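Local coordinates for protein oligopeptide ABC transporter OppAIV (Borrelia burgdorferi B31, PDB 4GL8) that probably binds oligopeptides outside the cytoplasmic membrane and delivers them to an ABC transporter for uptake, at residues Gln59-Gly67 and Pro76-Ile84; Asp433-Phe441 and Arg474-Ile485. All blocks are in the same frame, centred on the assembly; numbering follows the deposited sequence. Where two conformers were deposited one is given.

Two contacts of very different span illustrate how a periplasmic-type peptide-binding protein is tied together locally. Reading from the N terminus, contact 1 comes first: 59-67 meets 76-84 after only eight intervening residues, closing the beta hairpin of strands 65-67 and 74-84 at one side of a five-stranded antiparallel sheet. Contact 2 follows much later, where 433-441, with its short helix 435-438, is met by helix 471-489 after an excursion of 32 residues that includes helix 456-466. The loops lie in series along the chain, neither enclosing nor crossing the other. In space contact 1 and contact 2 remain separate, their centres about 28 Å apart and the nearest atoms of contact 1 and contact 2 about 14 Å apart.

Contact 1: Gln59-Gly67 and Pro76-Ile84; sequences QMFLGILDG and PGLAKSWDI
Gly63 and Ile64 offer their carbonyls to the backbone of Gly77-Ala79, and the main chain carries most of the polar contact. Leu78 N donates almost straight to Gly63 O (2.9 Å, 170°), while Ala79 N reaches a lone pair of Ile64 O at 3.1 Å; Gly77 N adds a weak bond to the same oxygen. Leu62 CD2 lies 3.9 Å from Leu78 CD2 as the two leucines slide past one another in opposite directions. Farther along, Leu65 crosses Trp82 at about a right angle, Leu65 CD2 lying 3.6 Å from Trp82 CZ3 and Leu65 CD1 over one face of the indole. Chi1 of 50° sets Trp82 CG between the backbone N and carbonyl carbon of that residue, and the indole projects toward Leu65. Gly77 CA packs against Gly63 O (3.7 Å). A water donates to both Asp66 OD2 and Pro76 O, bridging the strands. Leu65 and Pro76 form an antiparallel non-hydrogen-bonded pair in this beta hairpin. Strand 90-95 continues the sheet beyond strand 74-84, its Phe93 touching Ile64 and Ala79, while Leu174 of helix 173-176 packs on Leu65 and Trp82.

Contact 2: Asp433-Phe441 and Arg474-Ile485; sequences DPMTFLSIF and RQEILKKAEAII
Asp433 and Arg474 form the polar part of this contact, a two-pronged salt bridge. The guanidinium meets the carboxylate end-on: Arg474 NH2 donates to Asp433 OD2 (2.9 Å, 171°) and Arg474 NH1 to Asp433 OD1 (3.0 Å), although the two planes are turned 42° apart. The arginine chain runs extended from CG to NE to reach it. Asp433 OD2 is gripped twice, because Met435 N approaches from the opposite face of the carboxylate plane to Arg474 NH2 and donates at 2.8 Å. That second bond caps the start of the short helix 435-438, so one aspartate both caps this helix and anchors helix 471-489 beside it. The apolar contacts begin at the salt bridge itself, with Leu478 CD1 over the centre of one guanidinium face and 3.9 Å from Pro434 CG. Met435, bent at chi2 and chi3, swings its CE to 3.5 Å from Leu478 CD2, while Leu438 CD1 meets the same methyl at 3.9 Å. Two turns beyond Leu478, Ile485 CD1 lies against Leu438 CD2 and, 3.9 Å away, Phe441 CD2. Glu482 offers its CB and CG to Leu438; its carboxylate instead reaches Arg332, Tyr340 and Tyr342. From helix 456-466, Ser465 touches Met435 and Leu478, and Tyr458 touches Phe441 and Ile485.

Contact 1: Gln59-Gly67 and Pro76-Ile84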
ATOM      1  N   GLN A  59       3.118  -2.416  13.782  1.00 23.79           N
ATOM      2  CA  GLN A  59       2.895  -2.777  15.180  1.00 23.24           C
ATOM      3  C   GLN A  59       4.192  -2.866  15.963  1.00 23.55           C
ATOM      4  O   GLN A  59       4.153  -3.004  17.179  1.00 23.62           O
ATOM      5  CB  GLN A  59       2.138  -4.095  15.337  1.00 23.56           C
ATOM      6  CG  GLN A  59       0.955  -4.270  14.413  1.00 22.98           C
ATOM      7  CD  GLN A  59      -0.009  -3.106  14.482  1.00 23.32           C
ATOM      8  OE1 GLN A  59      -0.442  -2.704  15.560  1.00 22.53           O
ATOM      9  NE2 GLN A  59      -0.332  -2.537  13.325  1.00 23.60           N
ATOM     10  N   MET A  60       5.330  -2.759  15.272  1.00 22.99           N
ATOM     11  CA  MET A  60       6.609  -2.954  15.894  1.00 23.08           C
ATOM     12  C   MET A  60       7.516  -1.758  15.835  1.00 22.57           C
ATOM     13  O   MET A  60       8.319  -1.612  16.715  1.00 22.37           O
ATOM     14  CB  MET A  60       7.322  -4.137  15.278  1.00 23.51           C
ATOM     15  CG  MET A  60       6.508  -5.399  15.372  1.00 25.37           C
ATOM     16  SD  MET A  60       7.450  -6.873  15.009  1.00 26.57           S
ATOM     17  CE  MET A  60       7.526  -6.792  13.239  1.00 26.20           C
ATOM     18  N   PHE A  61       7.401  -0.934  14.796  1.00 22.46           N
ATOM     19  CA  PHE A  61       8.298   0.198  14.573  1.00 22.49           C
ATOM     20  C   PHE A  61       7.514   1.499  14.549  1.00 22.34           C
ATOM     21  O   PHE A  61       6.615   1.696  13.730  1.00 23.20           O
ATOM     22  CB  PHE A  61       9.115   0.006  13.280  1.00 21.83           C
ATOM     23  CG  PHE A  61      10.046  -1.171  13.342  1.00 22.18           C
ATOM     24  CD1 PHE A  61       9.597  -2.446  13.019  1.00 21.92           C
ATOM     25  CD2 PHE A  61      11.334  -1.022  13.805  1.00 21.62           C
ATOM     26  CE1 PHE A  61      10.443  -3.541  13.144  1.00 22.30           C
ATOM     27  CE2 PHE A  61      12.178  -2.107  13.920  1.00 22.10           C
ATOM     28  CZ  PHE A  61      11.731  -3.376  13.600  1.00 21.76           C
ATOM     29  N   LEU A  62       7.890   2.372  15.475  1.00 21.60           N
ATOM     30  CA  LEU A  62       7.367   3.719  15.591  1.00 20.69           C
ATOM     31  C   LEU A  62       8.048   4.640  14.581  1.00 19.24           C
ATOM     32  O   LEU A  62       9.269   4.685  14.506  1.00 18.90           O
ATOM     33  CB  LEU A  62       7.643   4.207  16.998  1.00 21.89           C
ATOM     34  CG  LEU A  62       6.820   5.352  17.540  1.00 23.35           C
ATOM     35  CD1 LEU A  62       5.327   5.003  17.494  1.00 23.65           C
ATOM     36  CD2 LEU A  62       7.300   5.628  18.971  1.00 23.90           C
ATOM     37  N   GLY A  63       7.253   5.311  13.763  1.00 17.96           N
ATOM     38  CA  GLY A  63       7.743   6.328  12.870  1.00 17.74           C
ATOM     39  C   GLY A  63       8.032   7.642  13.578  1.00 18.06           C
ATOM     40  O   GLY A  63       7.739   7.804  14.756  1.00 17.44           O
ATOM     41  N   ILE A  64       8.604   8.598  12.844  1.00 18.51           N
ATOM     42  CA  ILE A  64       8.848   9.920  13.410  0.77 18.99           C
ATOM     43  C   ILE A  64       7.467  10.463  13.816  1.00 19.53           C
ATOM     44  O   ILE A  64       7.300  11.071  14.887  1.00 19.55           O
ATOM     45  CB  ILE A  64       9.619  10.840  12.431  0.77 18.48           C
ATOM     46  CG1 ILE A  64      11.046  10.302  12.208  0.77 18.47           C
ATOM     47  CG2 ILE A  64       9.718  12.244  12.994  0.77 18.77           C
ATOM     48  CD1 ILE A  64      11.752  10.868  10.987  0.77 18.24           C
ATOM     49  N   LEU A  65       6.494  10.221  12.959  1.00 19.74           N
ATOM     50  CA  LEU A  65       5.124  10.389  13.287  1.00 21.48           C
ATOM     51  C   LEU A  65       4.561   8.982  13.238  1.00 21.85           C
ATOM     52  O   LEU A  65       5.129   8.111  12.593  1.00 21.49           O
ATOM     53  CB  LEU A  65       4.404  11.272  12.292  1.00 22.29           C
ATOM     54  CG  LEU A  65       4.892  12.694  12.074  1.00 23.46           C
ATOM     55  CD1 LEU A  65       3.740  13.528  11.563  1.00 24.35           C
ATOM     56  CD2 LEU A  65       5.446  13.321  13.329  1.00 24.74           C
ATOM     57  N   ASP A  66       3.456   8.785  13.931  1.00 22.82           N
ATOM     58  CA  ASP A  66       2.808   7.516  14.083  1.00 24.35           C
ATOM     59  C   ASP A  66       1.437   7.691  13.422  1.00 25.51           C
ATOM     60  O   ASP A  66       1.007   8.822  13.162  1.00 25.64           O
ATOM     61  CB  ASP A  66       2.667   7.275  15.598  1.00 27.13           C
ATOM     62  CG  ASP A  66       2.192   5.871  15.973  1.00 29.23           C
ATOM     63  OD1 ASP A  66       2.462   4.898  15.238  1.00 31.69           O
ATOM     64  OD2 ASP A  66       1.568   5.736  17.053  1.00 33.21           O
ATOM     65  N   GLY A  67       0.758   6.581  13.141  1.00 25.73           N
ATOM     66  CA  GLY A  67      -0.568   6.611  12.555  1.00 25.74           C
ATOM     67  C   GLY A  67      -1.569   6.922  13.635  1.00 27.20           C
ATOM     68  O   GLY A  67      -1.400   6.541  14.801  1.00 26.80           O
ATOM     69  N   PRO A  76       1.867  12.374  16.960  1.00 24.04           N
ATOM     70  CA  PRO A  76       3.260  12.315  17.377  1.00 23.74           C
ATOM     71  C   PRO A  76       3.657  10.873  17.527  1.00 23.12           C
ATOM     72  O   PRO A  76       2.843  10.052  17.939  1.00 22.15           O
ATOM     73  CB  PRO A  76       3.263  13.030  18.740  1.00 25.09           C
ATOM     74  CG  PRO A  76       2.108  13.974  18.669  1.00 25.91           C
ATOM     75  CD  PRO A  76       1.063  13.242  17.851  1.00 25.31           C
ATOM     76  N   GLY A  77       4.886  10.572  17.126  1.00 22.37           N
ATOM     77  CA  GLY A  77       5.477   9.254  17.287  1.00 21.89           C
ATOM     78  C   GLY A  77       6.801   9.421  18.001  1.00 21.86           C
ATOM     79  O   GLY A  77       6.828   9.857  19.144  1.00 21.86           O
ATOM     80  N   LEU A  78       7.913   9.132  17.327  1.00 21.02           N
ATOM     81  CA  LEU A  78       9.223   9.342  17.971  1.00 21.26           C
ATOM     82  C   LEU A  78       9.393  10.814  18.341  1.00 21.62           C
ATOM     83  O   LEU A  78       9.872  11.136  19.423  1.00 21.76           O
ATOM     84  CB  LEU A  78      10.367   8.861  17.077  1.00 20.54           C
ATOM     85  CG  LEU A  78      10.441   7.369  16.762  1.00 20.03           C
ATOM     86  CD1 LEU A  78      11.383   7.123  15.600  1.00 19.81           C
ATOM     87  CD2 LEU A  78      10.939   6.633  17.986  1.00 20.67           C
ATOM     88  N   ALA A  79       8.924  11.678  17.448  1.00 22.17           N
ATOM     89  CA  ALA A  79       8.851  13.118  17.657  1.00 23.14           C
ATOM     90  C   ALA A  79       7.592  13.496  18.423  1.00 24.36           C
ATOM     91  O   ALA A  79       6.480  13.145  18.011  1.00 23.68           O
ATOM     92  CB  ALA A  79       8.830  13.835  16.312  1.00 22.67           C
ATOM     93  N   LYS A  80       7.775  14.214  19.530  1.00 25.50           N
ATOM     94  CA  LYS A  80       6.667  14.784  20.280  1.00 26.98           C
ATOM     95  C   LYS A  80       6.139  16.091  19.679  1.00 26.93           C
ATOM     96  O   LYS A  80       5.008  16.441  19.927  1.00 27.02           O
ATOM     97  CB  LYS A  80       7.026  14.995  21.745  1.00 29.04           C
ATOM     98  CG  LYS A  80       8.069  16.054  21.990  1.00 31.15           C
ATOM     99  CD  LYS A  80       8.501  16.065  23.451  1.00 33.81           C
ATOM    100  CE  LYS A  80       9.557  17.146  23.652  1.00 37.00           C
ATOM    101  NZ  LYS A  80       9.947  17.273  25.087  1.00 40.08           N
ATOM    102  N   SER A  81       6.949  16.785  18.879  1.00 26.43           N
ATOM    103  CA  SER A  81       6.509  17.984  18.191  1.00 26.47           C
ATOM    104  C   SER A  81       7.493  18.345  17.081  1.00 26.17           C
ATOM    105  O   SER A  81       8.573  17.755  16.945  1.00 24.13           O
ATOM    106  CB  SER A  81       6.401  19.154  19.177  1.00 27.33           C
ATOM    107  OG  SER A  81       7.658  19.393  19.783  1.00 27.39           O
ATOM    108  N   TRP A  82       7.110  19.331  16.290  1.00 26.40           N
ATOM    109  CA  TRP A  82       7.904  19.686  15.143  1.00 26.74           C
ATOM    110  C   TRP A  82       7.636  21.125  14.789  1.00 27.75           C
ATOM    111  O   TRP A  82       6.588  21.658  15.129  1.00 25.75           O
ATOM    112  CB  TRP A  82       7.582  18.754  13.951  1.00 26.97           C
ATOM    113  CG  TRP A  82       6.110  18.631  13.669  1.00 27.49           C
ATOM    114  CD1 TRP A  82       5.381  19.414  12.847  1.00 27.40           C
ATOM    115  CD2 TRP A  82       5.192  17.699  14.251  1.00 27.85           C
ATOM    116  NE1 TRP A  82       4.079  19.042  12.870  1.00 27.45           N
ATOM    117  CE2 TRP A  82       3.928  17.982  13.719  1.00 28.10           C
ATOM    118  CE3 TRP A  82       5.318  16.656  15.177  1.00 29.14           C
ATOM    119  CZ2 TRP A  82       2.778  17.253  14.063  1.00 28.79           C
ATOM    120  CZ3 TRP A  82       4.167  15.928  15.534  1.00 28.66           C
ATOM    121  CH2 TRP A  82       2.921  16.230  14.968  1.00 28.67           C
ATOM    122  N   ASP A  83       8.625  21.729  14.134  1.00 27.96           N
ATOM    123  CA  ASP A  83       8.544  23.072  13.609  1.00 29.52           C
ATOM    124  C   ASP A  83       8.627  22.963  12.092  1.00 27.93           C
ATOM    125  O   ASP A  83       9.230  22.036  11.580  1.00 25.75           O
ATOM    126  CB  ASP A  83       9.753  23.895  14.060  1.00 31.84           C
ATOM    127  CG  ASP A  83       9.782  24.147  15.538  1.00 33.90           C
ATOM    128  OD1 ASP A  83       8.716  24.341  16.149  1.00 36.74           O
ATOM    129  OD2 ASP A  83      10.901  24.186  16.085  1.00 37.82           O
ATOM    130  N   ILE A  84       8.058  23.940  11.397  1.00 27.11           N
ATOM    131  CA  ILE A  84       8.177  24.053   9.940  1.00 26.61           C
ATOM    132  C   ILE A  84       8.586  25.486   9.602  1.00 26.14           C
ATOM    133  O   ILE A  84       8.031  26.448  10.123  1.00 25.47           O
ATOM    134  CB  ILE A  84       6.847  23.724   9.236  1.00 27.55           C
ATOM    135  CG1 ILE A  84       6.237  22.450   9.829  1.00 27.35           C
ATOM    136  CG2 ILE A  84       7.052  23.567   7.735  1.00 27.02           C
ATOM    137  CD1 ILE A  84       4.879  22.082   9.273  1.00 27.51           C
TER
HETATM  138  O   HOH W   1       3.283   7.541  19.091  1.00 28.81           O

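Contact 2: Asp433-Phe441 and Arg474-Ile485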
ATOM      1  N   ASP A 433      -2.978  12.102  -0.197  1.00 21.94           N
ATOM      2  CA  ASP A 433      -2.938  13.016  -1.357  1.00 21.38           C
ATOM      3  C   ASP A 433      -2.989  12.171  -2.632  1.00 20.91           C
ATOM      4  O   ASP A 433      -2.364  11.118  -2.693  1.00 21.12           O
ATOM      5  CB  ASP A 433      -1.680  13.887  -1.304  1.00 21.12           C
ATOM      6  CG  ASP A 433      -1.586  14.866  -2.470  1.00 21.50           C
ATOM      7  OD1 ASP A 433      -1.970  16.037  -2.282  1.00 21.74           O
ATOM      8  OD2 ASP A 433      -1.130  14.463  -3.580  1.00 21.22           O
ATOM      9  N   PRO A 434      -3.747  12.603  -3.644  1.00 20.95           N
ATOM     10  CA  PRO A 434      -3.825  11.834  -4.871  1.00 20.73           C
ATOM     11  C   PRO A 434      -2.459  11.460  -5.499  1.00 21.07           C
ATOM     12  O   PRO A 434      -2.391  10.501  -6.260  1.00 21.44           O
ATOM     13  CB  PRO A 434      -4.608  12.760  -5.793  1.00 21.19           C
ATOM     14  CG  PRO A 434      -4.357  14.125  -5.242  1.00 21.42           C
ATOM     15  CD  PRO A 434      -4.440  13.890  -3.781  1.00 21.37           C
ATOM     16  N   MET A 435      -1.383  12.168  -5.179  1.00 20.38           N
ATOM     17  CA  MET A 435      -0.083  11.820  -5.753  1.00 20.80           C
ATOM     18  C   MET A 435       0.390  10.388  -5.451  1.00 20.43           C
ATOM     19  O   MET A 435       1.154   9.825  -6.248  1.00 19.13           O
ATOM     20  CB  MET A 435       1.005  12.828  -5.363  1.00 22.11           C
ATOM     21  CG  MET A 435       2.357  12.655  -6.063  1.00 24.44           C
ATOM     22  SD  MET A 435       2.396  12.751  -7.891  1.00 26.49           S
ATOM     23  CE  MET A 435       1.811  14.394  -8.149  1.00 27.67           C
ATOM     24  N   THR A 436      -0.047   9.794  -4.336  1.00 19.51           N
ATOM     25  CA  THR A 436       0.395   8.451  -4.008  1.00 19.62           C
ATOM     26  C   THR A 436      -0.071   7.496  -5.110  1.00 19.56           C
ATOM     27  O   THR A 436       0.660   6.592  -5.505  1.00 19.46           O
ATOM     28  CB  THR A 436      -0.066   7.966  -2.618  1.00 19.31           C
ATOM     29  OG1 THR A 436       0.510   6.677  -2.374  1.00 20.11           O
ATOM     30  CG2 THR A 436      -1.548   7.842  -2.549  1.00 18.56           C
ATOM     31  N   PHE A 437      -1.252   7.748  -5.657  1.00 19.23           N
ATOM     32  CA  PHE A 437      -1.729   6.984  -6.822  1.00 18.94           C
ATOM     33  C   PHE A 437      -1.154   7.399  -8.170  1.00 19.00           C
ATOM     34  O   PHE A 437      -0.809   6.557  -9.001  1.00 19.58           O
ATOM     35  CB  PHE A 437      -3.232   7.086  -6.871  1.00 18.92           C
ATOM     36  CG  PHE A 437      -3.892   6.344  -5.774  1.00 19.48           C
ATOM     37  CD1 PHE A 437      -4.173   6.968  -4.564  1.00 19.25           C
ATOM     38  CD2 PHE A 437      -4.177   4.989  -5.925  1.00 19.84           C
ATOM     39  CE1 PHE A 437      -4.732   6.248  -3.538  1.00 19.82           C
ATOM     40  CE2 PHE A 437      -4.776   4.279  -4.897  1.00 20.14           C
ATOM     41  CZ  PHE A 437      -5.048   4.902  -3.710  1.00 19.58           C
ATOM     42  N   LEU A 438      -1.083   8.692  -8.432  1.00 19.02           N
ATOM     43  CA  LEU A 438      -0.654   9.137  -9.756  1.00 19.50           C
ATOM     44  C   LEU A 438       0.841   8.877  -9.962  1.00 19.23           C
ATOM     45  O   LEU A 438       1.305   8.639 -11.079  1.00 19.27           O
ATOM     46  CB  LEU A 438      -0.991  10.603  -9.938  1.00 20.74           C
ATOM     47  CG  LEU A 438      -2.490  10.859  -9.879  1.00 21.19           C
ATOM     48  CD1 LEU A 438      -2.714  12.356  -9.949  1.00 22.33           C
ATOM     49  CD2 LEU A 438      -3.192  10.129 -11.020  1.00 21.41           C
ATOM     50  N   SER A 439       1.571   8.840  -8.867  1.00 18.84           N
ATOM     51  CA  SER A 439       2.986   8.558  -8.893  1.00 19.28           C
ATOM     52  C   SER A 439       3.397   7.191  -9.480  1.00 18.37           C
ATOM     53  O   SER A 439       4.487   7.072 -10.031  1.00 17.66           O
ATOM     54  CB  SER A 439       3.521   8.622  -7.466  1.00 20.36           C
ATOM     55  OG  SER A 439       4.907   8.771  -7.556  1.00 24.71           O
ATOM     56  N   ILE A 440       2.560   6.155  -9.314  1.00 17.39           N
ATOM     57  CA  ILE A 440       2.917   4.811  -9.775  1.00 17.03           C
ATOM     58  C   ILE A 440       2.892   4.660 -11.278  1.00 16.81           C
ATOM     59  O   ILE A 440       3.477   3.736 -11.826  1.00 16.46           O
ATOM     60  CB  ILE A 440       2.098   3.704  -9.088  1.00 16.82           C
ATOM     61  CG1 ILE A 440       0.613   3.808  -9.463  1.00 16.85           C
ATOM     62  CG2 ILE A 440       2.320   3.823  -7.584  1.00 16.77           C
ATOM     63  CD1 ILE A 440      -0.244   2.649  -9.003  1.00 17.12           C
ATOM     64  N   PHE A 441       2.255   5.602 -11.947  1.00 17.57           N
ATOM     65  CA  PHE A 441       2.285   5.673 -13.410  1.00 18.47           C
ATOM     66  C   PHE A 441       3.378   6.603 -13.986  1.00 19.39           C
ATOM     67  O   PHE A 441       3.497   6.701 -15.214  1.00 20.10           O
ATOM     68  CB  PHE A 441       0.877   6.041 -13.923  1.00 18.38           C
ATOM     69  CG  PHE A 441      -0.145   4.944 -13.689  1.00 17.79           C
ATOM     70  CD1 PHE A 441      -0.300   3.922 -14.593  1.00 17.71           C
ATOM     71  CD2 PHE A 441      -0.917   4.935 -12.560  1.00 17.50           C
ATOM     72  CE1 PHE A 441      -1.223   2.925 -14.386  1.00 17.41           C
ATOM     73  CE2 PHE A 441      -1.832   3.936 -12.334  1.00 17.43           C
ATOM     74  CZ  PHE A 441      -1.965   2.914 -13.245  1.00 17.56           C
ATOM     75  N   ARG A 474      -2.782  23.293  -8.634  1.00 26.10           N
ATOM     76  CA  ARG A 474      -2.217  21.948  -8.523  1.00 25.00           C
ATOM     77  C   ARG A 474      -3.281  20.895  -8.817  1.00 25.17           C
ATOM     78  O   ARG A 474      -3.053  19.964  -9.585  1.00 21.94           O
ATOM     79  CB  ARG A 474      -1.637  21.739  -7.132  1.00 24.18           C
ATOM     80  CG  ARG A 474      -0.914  20.396  -6.965  1.00 22.93           C
ATOM     81  CD  ARG A 474      -0.130  20.303  -5.657  1.00 22.01           C
ATOM     82  NE  ARG A 474       0.325  18.932  -5.475  1.00 21.68           N
ATOM     83  CZ  ARG A 474      -0.349  17.975  -4.831  1.00 20.77           C
ATOM     84  NH1 ARG A 474      -1.526  18.216  -4.244  1.00 20.28           N
ATOM     85  NH2 ARG A 474       0.164  16.766  -4.784  1.00 19.81           N
ATOM     86  N   GLN A 475      -4.450  21.077  -8.206  1.00 27.35           N
ATOM     87  CA  GLN A 475      -5.598  20.215  -8.469  1.00 29.50           C
ATOM     88  C   GLN A 475      -5.839  20.092  -9.980  1.00 29.47           C
ATOM     89  O   GLN A 475      -6.059  18.984 -10.472  1.00 26.86           O
ATOM     90  CB  GLN A 475      -6.867  20.753  -7.792  1.00 32.11           C
ATOM     91  CG  GLN A 475      -8.011  19.756  -7.839  1.00 35.58           C
ATOM     92  CD  GLN A 475      -9.365  20.331  -7.422  1.00 40.54           C
ATOM     93  OE1 GLN A 475      -9.497  21.519  -7.087  1.00 42.70           O
ATOM     94  NE2 GLN A 475     -10.386  19.468  -7.434  1.00 41.78           N
ATOM     95  N   GLU A 476      -5.796  21.217 -10.706  1.00 28.86           N
ATOM     96  CA  GLU A 476      -6.117  21.190 -12.140  1.00 29.81           C
ATOM     97  C   GLU A 476      -5.023  20.474 -12.923  1.00 26.82           C
ATOM     98  O   GLU A 476      -5.312  19.714 -13.835  1.00 26.08           O
ATOM     99  CB  GLU A 476      -6.305  22.592 -12.735  1.00 32.67           C
ATOM    100  CG  GLU A 476      -7.578  23.309 -12.302  1.00 37.26           C
ATOM    101  CD  GLU A 476      -8.861  22.545 -12.627  1.00 40.50           C
ATOM    102  OE1 GLU A 476      -9.061  22.240 -13.835  1.00 43.05           O
ATOM    103  OE2 GLU A 476      -9.662  22.263 -11.673  1.00 41.06           O
ATOM    104  N   ILE A 477      -3.767  20.736 -12.580  1.00 23.89           N
ATOM    105  CA  ILE A 477      -2.664  19.996 -13.191  1.00 22.02           C
ATOM    106  C   ILE A 477      -2.829  18.482 -12.962  1.00 20.74           C
ATOM    107  O   ILE A 477      -2.705  17.688 -13.907  1.00 19.95           O
ATOM    108  CB  ILE A 477      -1.328  20.487 -12.648  1.00 21.96           C
ATOM    109  CG1 ILE A 477      -1.092  21.959 -13.022  1.00 22.42           C
ATOM    110  CG2 ILE A 477      -0.175  19.637 -13.160  1.00 22.08           C
ATOM    111  CD1 ILE A 477      -0.191  22.666 -12.039  1.00 22.53           C
ATOM    112  N   LEU A 478      -3.158  18.087 -11.732  1.00 20.20           N
ATOM    113  CA  LEU A 478      -3.347  16.659 -11.415  1.00 20.67           C
ATOM    114  C   LEU A 478      -4.475  16.060 -12.212  1.00 20.91           C
ATOM    115  O   LEU A 478      -4.332  14.951 -12.714  1.00 20.00           O
ATOM    116  CB  LEU A 478      -3.517  16.383  -9.915  1.00 20.35           C
ATOM    117  CG  LEU A 478      -2.253  16.751  -9.099  1.00 20.79           C
ATOM    118  CD1 LEU A 478      -2.499  16.628  -7.615  1.00 20.74           C
ATOM    119  CD2 LEU A 478      -1.062  15.899  -9.470  1.00 21.06           C
ATOM    120  N   LYS A 479      -5.575  16.799 -12.354  1.00 22.94           N
ATOM    121  CA  LYS A 479      -6.713  16.317 -13.137  1.00 24.41           C
ATOM    122  C   LYS A 479      -6.332  16.086 -14.611  1.00 23.57           C
ATOM    123  O   LYS A 479      -6.769  15.114 -15.178  1.00 23.25           O
ATOM    124  CB  LYS A 479      -7.908  17.273 -13.072  1.00 27.32           C
ATOM    125  CG  LYS A 479      -8.726  17.250 -11.782  1.00 29.34           C
ATOM    126  CD  LYS A 479      -9.982  18.136 -11.927  1.00 31.63           C
ATOM    127  CE  LYS A 479     -10.349  18.794 -10.605  1.00 34.02           C
ATOM    128  NZ  LYS A 479     -11.687  19.474 -10.528  1.00 35.78           N
ATOM    129  N   LYS A 480      -5.546  16.976 -15.225  1.00 22.84           N
ATOM    130  CA  LYS A 480      -5.061  16.752 -16.607  1.00 23.09           C
ATOM    131  C   LYS A 480      -4.128  15.524 -16.713  1.00 21.65           C
ATOM    132  O   LYS A 480      -4.170  14.799 -17.674  1.00 21.18           O
ATOM    133  CB  LYS A 480      -4.374  18.010 -17.197  1.00 23.84           C
ATOM    134  N   ALA A 481      -3.298  15.273 -15.715  1.00 21.34           N
ATOM    135  CA  ALA A 481      -2.453  14.054 -15.732  1.00 20.62           C
ATOM    136  C   ALA A 481      -3.308  12.767 -15.634  1.00 20.08           C
ATOM    137  O   ALA A 481      -3.174  11.826 -16.420  1.00 19.88           O
ATOM    138  CB  ALA A 481      -1.422  14.106 -14.616  1.00 20.46           C
ATOM    139  N   GLU A 482      -4.223  12.749 -14.690  1.00 19.78           N
ATOM    140  CA  GLU A 482      -5.106  11.613 -14.527  1.00 19.74           C
ATOM    141  C   GLU A 482      -5.930  11.346 -15.785  1.00 20.04           C
ATOM    142  O   GLU A 482      -6.160  10.185 -16.126  1.00 20.15           O
ATOM    143  CB  GLU A 482      -6.064  11.803 -13.339  1.00 19.89           C
ATOM    144  CG  GLU A 482      -6.786  10.508 -13.005  1.00 20.64           C
ATOM    145  CD  GLU A 482      -7.703  10.577 -11.802  1.00 21.29           C
ATOM    146  OE1 GLU A 482      -8.144   9.483 -11.392  1.00 21.08           O
ATOM    147  OE2 GLU A 482      -8.016  11.701 -11.308  1.00 22.11           O
ATOM    148  N   ALA A 483      -6.400  12.400 -16.455  1.00 20.05           N
ATOM    149  CA  ALA A 483      -7.192  12.226 -17.668  1.00 20.34           C
ATOM    150  C   ALA A 483      -6.417  11.475 -18.730  1.00 20.53           C
ATOM    151  O   ALA A 483      -7.014  10.743 -19.492  1.00 20.92           O
ATOM    152  CB  ALA A 483      -7.651  13.558 -18.235  1.00 21.07           C
ATOM    153  N   ILE A 484      -5.101  11.666 -18.790  1.00 20.44           N
ATOM    154  CA  ILE A 484      -4.273  10.967 -19.771  1.00 20.81           C
ATOM    155  C   ILE A 484      -4.299   9.460 -19.530  1.00 20.70           C
ATOM    156  O   ILE A 484      -4.474   8.692 -20.466  1.00 21.70           O
ATOM    157  CB  ILE A 484      -2.805  11.469 -19.766  1.00 20.54           C
ATOM    158  CG1 ILE A 484      -2.706  12.903 -20.288  1.00 20.67           C
ATOM    159  CG2 ILE A 484      -1.908  10.573 -20.594  1.00 20.53           C
ATOM    160  CD1 ILE A 484      -1.357  13.509 -20.020  1.00 20.88           C
ATOM    161  N   ILE A 485      -4.100   9.025 -18.295  1.00 20.19           N
ATOM    162  CA  ILE A 485      -4.171   7.578 -18.004  1.00 20.03           C
ATOM    163  C   ILE A 485      -5.593   6.987 -18.019  1.00 20.40           C
ATOM    164  O   ILE A 485      -5.770   5.886 -18.511  1.00 20.57           O
ATOM    165  CB  ILE A 485      -3.415   7.184 -16.725  1.00 19.49           C
ATOM    166  CG1 ILE A 485      -4.030   7.817 -15.486  1.00 19.17           C
ATOM    167  CG2 ILE A 485      -1.937   7.551 -16.901  1.00 19.54           C
ATOM    168  CD1 ILE A 485      -3.207   7.609 -14.229  1.00 19.19           C
TER